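Local coordinates for protein rifamycin polyketide synthase (PDB 4LN9) that probably dehydrates the beta-hydroxyacyl polyketide intermediate in the terminal module of rifamycin assembly, through a dehydratase domain of double hotdog fold, at residues 32-37 / 42-47; 53-58 / 91-96. All coordinates share one frame; numbering follows the deposited sequence.

Contact 1 of 2, residues 32-37 / 42-47; sequences GLAGAD and GAVVQL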
loop_
_atom_site.group_PDB
_atom_site.type_symbol
_atom_site.label_atom_id
_atom_site.label_comp_id
_atom_site.label_asym_id
_atom_site.label_seq_id
_atom_site.Cartn_x
_atom_site.Cartn_y
_atom_site.Cartn_z
ATOM N N GLY A 32 -3.124 -9.432 0.701
ATOM C CA GLY A 32 -2.722 -8.808 1.961
ATOM C C GLY A 32 -3.100 -7.340 2.077
ATOM O O GLY A 32 -2.446 -6.578 2.790
ATOM N N LEU A 33 -4.162 -6.939 1.386
ATOM C CA LEU A 33 -4.736 -5.616 1.590
ATOM C C LEU A 33 -6.211 -5.750 1.951
ATOM O O LEU A 33 -6.693 -6.852 2.210
ATOM C CB LEU A 33 -4.560 -4.751 0.337
ATOM C CG LEU A 33 -3.147 -4.652 -0.247
ATOM C CD1 LEU A 33 -2.940 -5.706 -1.326
ATOM C CD2 LEU A 33 -2.886 -3.258 -0.800
ATOM N N ALA A 34 -6.877 -4.611 2.152
ATOM C CA ALA A 34 -8.329 -4.609 2.327
ATOM C C ALA A 34 -8.952 -4.035 1.063
ATOM O O ALA A 34 -8.312 -3.256 0.359
ATOM C CB ALA A 34 -8.705 -3.761 3.540
ATOM N N GLY A 35 -10.193 -4.408 0.768
ATOM C CA GLY A 35 -10.931 -3.754 -0.313
ATOM C C GLY A 35 -11.384 -2.360 0.079
ATOM O O GLY A 35 -11.755 -2.128 1.229
ATOM N N ALA A 36 -11.325 -1.420 -0.860
ATOM C CA ALA A 36 -11.708 -0.039 -0.575
ATOM C C ALA A 36 -13.228 0.136 -0.574
ATOM O O ALA A 36 -13.748 1.122 -0.050
ATOM C CB ALA A 36 -11.061 0.910 -1.573
ATOM N N ASP A 37 -13.933 -0.841 -1.140
ATOM C CA ASP A 37 -15.378 -0.748 -1.362
ATOM C C ASP A 37 -15.811 0.613 -1.902
ATOM O O ASP A 37 -16.654 1.287 -1.309
ATOM C CB ASP A 37 -16.148 -1.083 -0.083
ATOM C CG ASP A 37 -17.614 -1.383 -0.345
ATOM O OD1 ASP A 37 -17.971 -1.654 -1.511
ATOM O OD2 ASP A 37 -18.405 -1.368 0.622
ATOM N N GLY A 42 -9.341 0.790 -5.453
ATOM C CA GLY A 42 -9.269 -0.666 -5.444
ATOM C C GLY A 42 -8.972 -1.219 -4.064
ATOM O O GLY A 42 -9.687 -2.089 -3.569
ATOM N N ALA A 43 -7.865 -0.782 -3.478
ATOM C CA ALA A 43 -7.420 -1.357 -2.219
ATOM C C ALA A 43 -6.970 -0.264 -1.263
ATOM O O ALA A 43 -6.702 0.861 -1.677
ATOM C CB ALA A 43 -6.296 -2.354 -2.457
ATOM N N VAL A 44 -7.066 -0.550 0.033
ATOM C CA VAL A 44 -6.443 0.303 1.038
ATOM C C VAL A 44 -5.521 -0.562 1.881
ATOM O O VAL A 44 -5.820 -1.730 2.130
ATOM C CB VAL A 44 -7.503 0.955 1.949
ATOM C CG1 VAL A 44 -8.461 -0.098 2.489
ATOM C CG2 VAL A 44 -6.836 1.712 3.088
ATOM N N VAL A 45 -4.353 -0.041 2.229
ATOM C CA VAL A 45 -3.548 -0.710 3.237
ATOM C C VAL A 45 -2.952 0.268 4.229
ATOM O O VAL A 45 -2.650 1.409 3.879
ATOM C CB VAL A 45 -2.439 -1.578 2.617
ATOM C CG1 VAL A 45 -1.354 -0.701 2.009
ATOM C CG2 VAL A 45 -1.856 -2.516 3.663
ATOM N N GLN A 46 -3.023 -0.092 5.505
ATOM C CA GLN A 46 -2.408 0.728 6.532
ATOM C C GLN A 46 -0.893 0.661 6.431
ATOM O O GLN A 46 -0.337 -0.303 5.904
ATOM C CB GLN A 46 -2.871 0.275 7.913
ATOM C CG GLN A 46 -4.374 0.372 8.099
ATOM C CD GLN A 46 -4.840 -0.274 9.384
ATOM O OE1 GLN A 46 -5.072 -1.482 9.436
ATOM N NE2 GLN A 46 -4.970 0.526 10.435
ATOM N N LEU A 47 -0.236 1.728 6.873
ATOM C CA LEU A 47 1.218 1.792 6.875
ATOM C C LEU A 47 1.734 1.949 8.304
ATOM O O LEU A 47 1.952 3.068 8.771
ATOM C CB LEU A 47 1.701 2.954 6.001
ATOM C CG LEU A 47 1.277 2.921 4.529
ATOM C CD1 LEU A 47 1.668 4.213 3.828
ATOM C CD2 LEU A 47 1.882 1.719 3.819
#

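Contact 2 of 2, residues 53-58 / 91-96; sequences LVFTSR and GDEAGC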
loop_
_atom_site.group_PDB
_atom_site.type_symbol
_atom_site.label_atom_id
_atom_site.label_comp_id
_atom_site.label_asym_id
_atom_site.label_seq_id
_atom_site.Cartn_x
_atom_site.Cartn_y
_atom_site.Cartn_z
ATOM N N LEU A 53 -1.678 5.636 5.753
ATOM C CA LEU A 53 -2.276 4.589 4.953
ATOM C C LEU A 53 -2.287 5.015 3.502
ATOM O O LEU A 53 -1.922 6.143 3.168
ATOM C CB LEU A 53 -3.701 4.290 5.426
ATOM C CG LEU A 53 -4.689 5.458 5.435
ATOM C CD1 LEU A 53 -5.093 5.843 4.018
ATOM C CD2 LEU A 53 -5.911 5.110 6.270
ATOM N N VAL A 54 -2.548 4.053 2.631
ATOM C CA VAL A 54 -2.494 4.313 1.215
ATOM C C VAL A 54 -3.610 3.580 0.487
ATOM O O VAL A 54 -3.999 2.475 0.874
ATOM C CB VAL A 54 -1.120 3.943 0.628
ATOM C CG1 VAL A 54 -0.949 2.434 0.579
ATOM C CG2 VAL A 54 -0.956 4.553 -0.756
ATOM N N PHE A 55 -4.302 4.331 -0.365
ATOM C CA PHE A 55 -5.295 3.771 -1.264
ATOM C C PHE A 55 -4.684 3.602 -2.647
ATOM O O PHE A 55 -4.138 4.557 -3.201
ATOM C CB PHE A 55 -6.497 4.709 -1.358
ATOM C CG PHE A 55 -7.401 4.652 -0.165
ATOM C CD1 PHE A 55 -7.079 5.332 0.997
ATOM C CD2 PHE A 55 -8.539 3.864 -0.183
ATOM C CE1 PHE A 55 -7.901 5.267 2.104
ATOM C CE2 PHE A 55 -9.360 3.785 0.923
ATOM C CZ PHE A 55 -9.050 4.501 2.064
ATOM N N THR A 56 -5.005 2.481 -3.286
ATOM C CA THR A 56 -4.548 2.213 -4.646
ATOM C C THR A 56 -5.712 1.984 -5.604
ATOM O O THR A 56 -6.726 1.387 -5.238
ATOM C CB THR A 56 -3.610 0.991 -4.704
ATOM O OG1 THR A 56 -4.311 -0.173 -4.248
ATOM C CG2 THR A 56 -2.384 1.214 -3.833
ATOM N N SER A 57 -5.490 2.340 -6.865
ATOM C CA SER A 57 -6.514 2.240 -7.896
ATOM C C SER A 57 -5.872 2.140 -9.278
ATOM O O SER A 57 -4.755 2.611 -9.491
ATOM C CB SER A 57 -7.446 3.451 -7.834
ATOM O OG SER A 57 -8.196 3.582 -9.028
ATOM N N ARG A 58 -6.590 1.523 -10.210
ATOM C CA ARG A 58 -6.273 1.626 -11.630
ATOM C C ARG A 58 -7.492 2.128 -12.397
ATOM O O ARG A 58 -8.526 1.462 -12.427
ATOM C CB ARG A 58 -5.860 0.253 -12.170
ATOM C CG ARG A 58 -5.565 0.243 -13.659
ATOM C CD ARG A 58 -5.335 -1.172 -14.160
ATOM N NE ARG A 58 -4.936 -1.187 -15.562
ATOM C CZ ARG A 58 -5.785 -1.285 -16.578
ATOM N NH1 ARG A 58 -7.085 -1.419 -16.349
ATOM N NH2 ARG A 58 -5.335 -1.262 -17.825
ATOM N N GLY A 91 -9.484 10.303 4.140
ATOM C CA GLY A 91 -9.616 10.928 5.451
ATOM C C GLY A 91 -10.602 10.204 6.345
ATOM O O GLY A 91 -10.337 9.984 7.527
ATOM N N ASP A 92 -11.734 9.801 5.775
ATOM C CA ASP A 92 -12.757 9.111 6.553
ATOM C C ASP A 92 -12.301 7.751 7.073
ATOM O O ASP A 92 -12.689 7.339 8.167
ATOM C CB ASP A 92 -14.061 8.974 5.767
ATOM C CG ASP A 92 -15.271 8.846 6.674
ATOM O OD1 ASP A 92 -15.398 9.665 7.610
ATOM O OD2 ASP A 92 -15.995 7.835 6.557
ATOM N N GLU A 93 -11.461 7.069 6.299
ATOM C CA GLU A 93 -10.842 5.820 6.737
ATOM C C GLU A 93 -10.119 5.999 8.070
ATOM O O GLU A 93 -10.104 5.094 8.904
ATOM C CB GLU A 93 -9.867 5.306 5.672
ATOM C CG GLU A 93 -9.349 3.897 5.918
ATOM C CD GLU A 93 -10.409 2.836 5.685
ATOM O OE1 GLU A 93 -11.400 3.126 4.982
ATOM O OE2 GLU A 93 -10.265 1.720 6.229
ATOM N N ALA A 94 -9.527 7.174 8.268
ATOM C CA ALA A 94 -8.675 7.415 9.427
ATOM C C ALA A 94 -9.336 8.354 10.432
ATOM O O ALA A 94 -8.664 8.922 11.293
ATOM C CB ALA A 94 -7.328 7.968 8.988
ATOM N N GLY A 95 -10.640 8.562 10.285
ATOM C CA GLY A 95 -11.381 9.433 11.198
ATOM C C GLY A 95 -10.977 10.892 11.081
ATOM O O GLY A 95 -11.025 11.643 12.057
ATOM N N CYS A 96 -10.577 11.288 9.875
ATOM C CA CYS A 96 -10.307 12.686 9.546
ATOM C C CYS A 96 -11.118 13.101 8.329
ATOM O O CYS A 96 -10.556 13.315 7.257
ATOM C CB CYS A 96 -8.828 12.867 9.195
ATOM S SG CYS A 96 -7.694 12.857 10.601
#

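Contact 1 of 2, residues 32-37 / 42-47
Leu33 and Ala34 lie along Val44 and its neighbours in an antiparallel beta hairpin, whose strand 34-38 forms an edge of the double hotdog domain within its own chain. Ala34 and Val44 make a hydrogen-bonded pair: Ala34 N donates to Val44 O at 3.1 Å, and Val44 N returns a bond to Ala34 O at 3.0 Å. A third rung, from Ala36 N to Gly42 O, meets the carbonyl from above its plane, and the short strand axes make an angle of 125°. On its other side strand 41-47 carries a classic beta bulge, Gly42 and Ala43 both facing Thr56 on strand 52-59.

Leu33 illustrates how one side chain can span a neighbouring strand. Leu33 CB sits 3.7 Å from Val44 O, with the Ala43 methyl a little farther off. CG lies anti to the carbonyl carbon (chi1 -52°), and from there Leu33 CD2 drops between two residues, 3.8 Å from Val45 CB and 3.9 Å from Ala43 CB, so that the leucine slants across the valine. Ala34 and Val44 instead share the other face, with Ala34 CB touching Val44 CG1 at 3.8 Å. There Val44 and Ala36 continue onto Phe55, while Leu33 also packs on Thr56 of the second subunit and Ala34 on Arg117 of that subunit.

Polar groups thus meet only through the backbone, and the contacting side chains offer nothing but hydrocarbon. The chemistry implies a hairpin whose pairing is set by main-chain bonds, with one apolar face turned to Phe55 and Leu33 carried into the dimer interface.

Contact 2 of 2, residues 53-58 / 91-96
Strand 53-58 and the C-terminal end of helix 80-93 share no hydrogen bond; their closest CA atoms, Leu53 and Ala94, stand 8.3 Å apart, a spacing bridged by side chains alone. This is helix-on-sheet packing of a hotdog fold, in which the strands wrap a long central helix. The helix stops in a Schellman motif: Cys96 N bonds to Gly91 O at 2.7 Å, Gly95 N bonds to Asp92 O, and Gly95 takes the positive phi of the C-prime position. Ala94 N also donates to Gly91 O, reaching it from the face opposite to Cys96 N.

On the helix side Glu93 contributes most of the buried surface, mainly through its CB and CG. With CG anti to the backbone N (chi1 -170°) and a bend at chi2, the chain crosses both Leu53 and Phe55 obliquely, while Glu93 OE1 forms a salt bridge with Arg89, one turn earlier in the helix. Ala94 adds a looser methyl contact with Leu53. The Phe55 ring also touches Arg89 and Ala90. Leu53 CD2 reaches Glu93 CG at 3.7 Å, and Glu93 CB sits at the edge of the Phe55 ring, in its plane and 3.8 Å from CZ.

From the N terminus, the chain first closes contact 1, a short hairpin with four residues between its segments, and then turns into strand 52-59. That strand opens contact 2, whose much longer loop of 32 residues ends with helix 80-93, so the two contacts follow in series and neither encloses the other. They meet where strands 41-47 and 52-59 lie side by side: Gly42 N is 2.7 Å from Thr56 O, and Val44 CB is 3.5 Å from Phe55 CE2. Phe55 therefore joins the hairpin to the helix, while Leu33 and Thr56 bring both contacts to the second subunit.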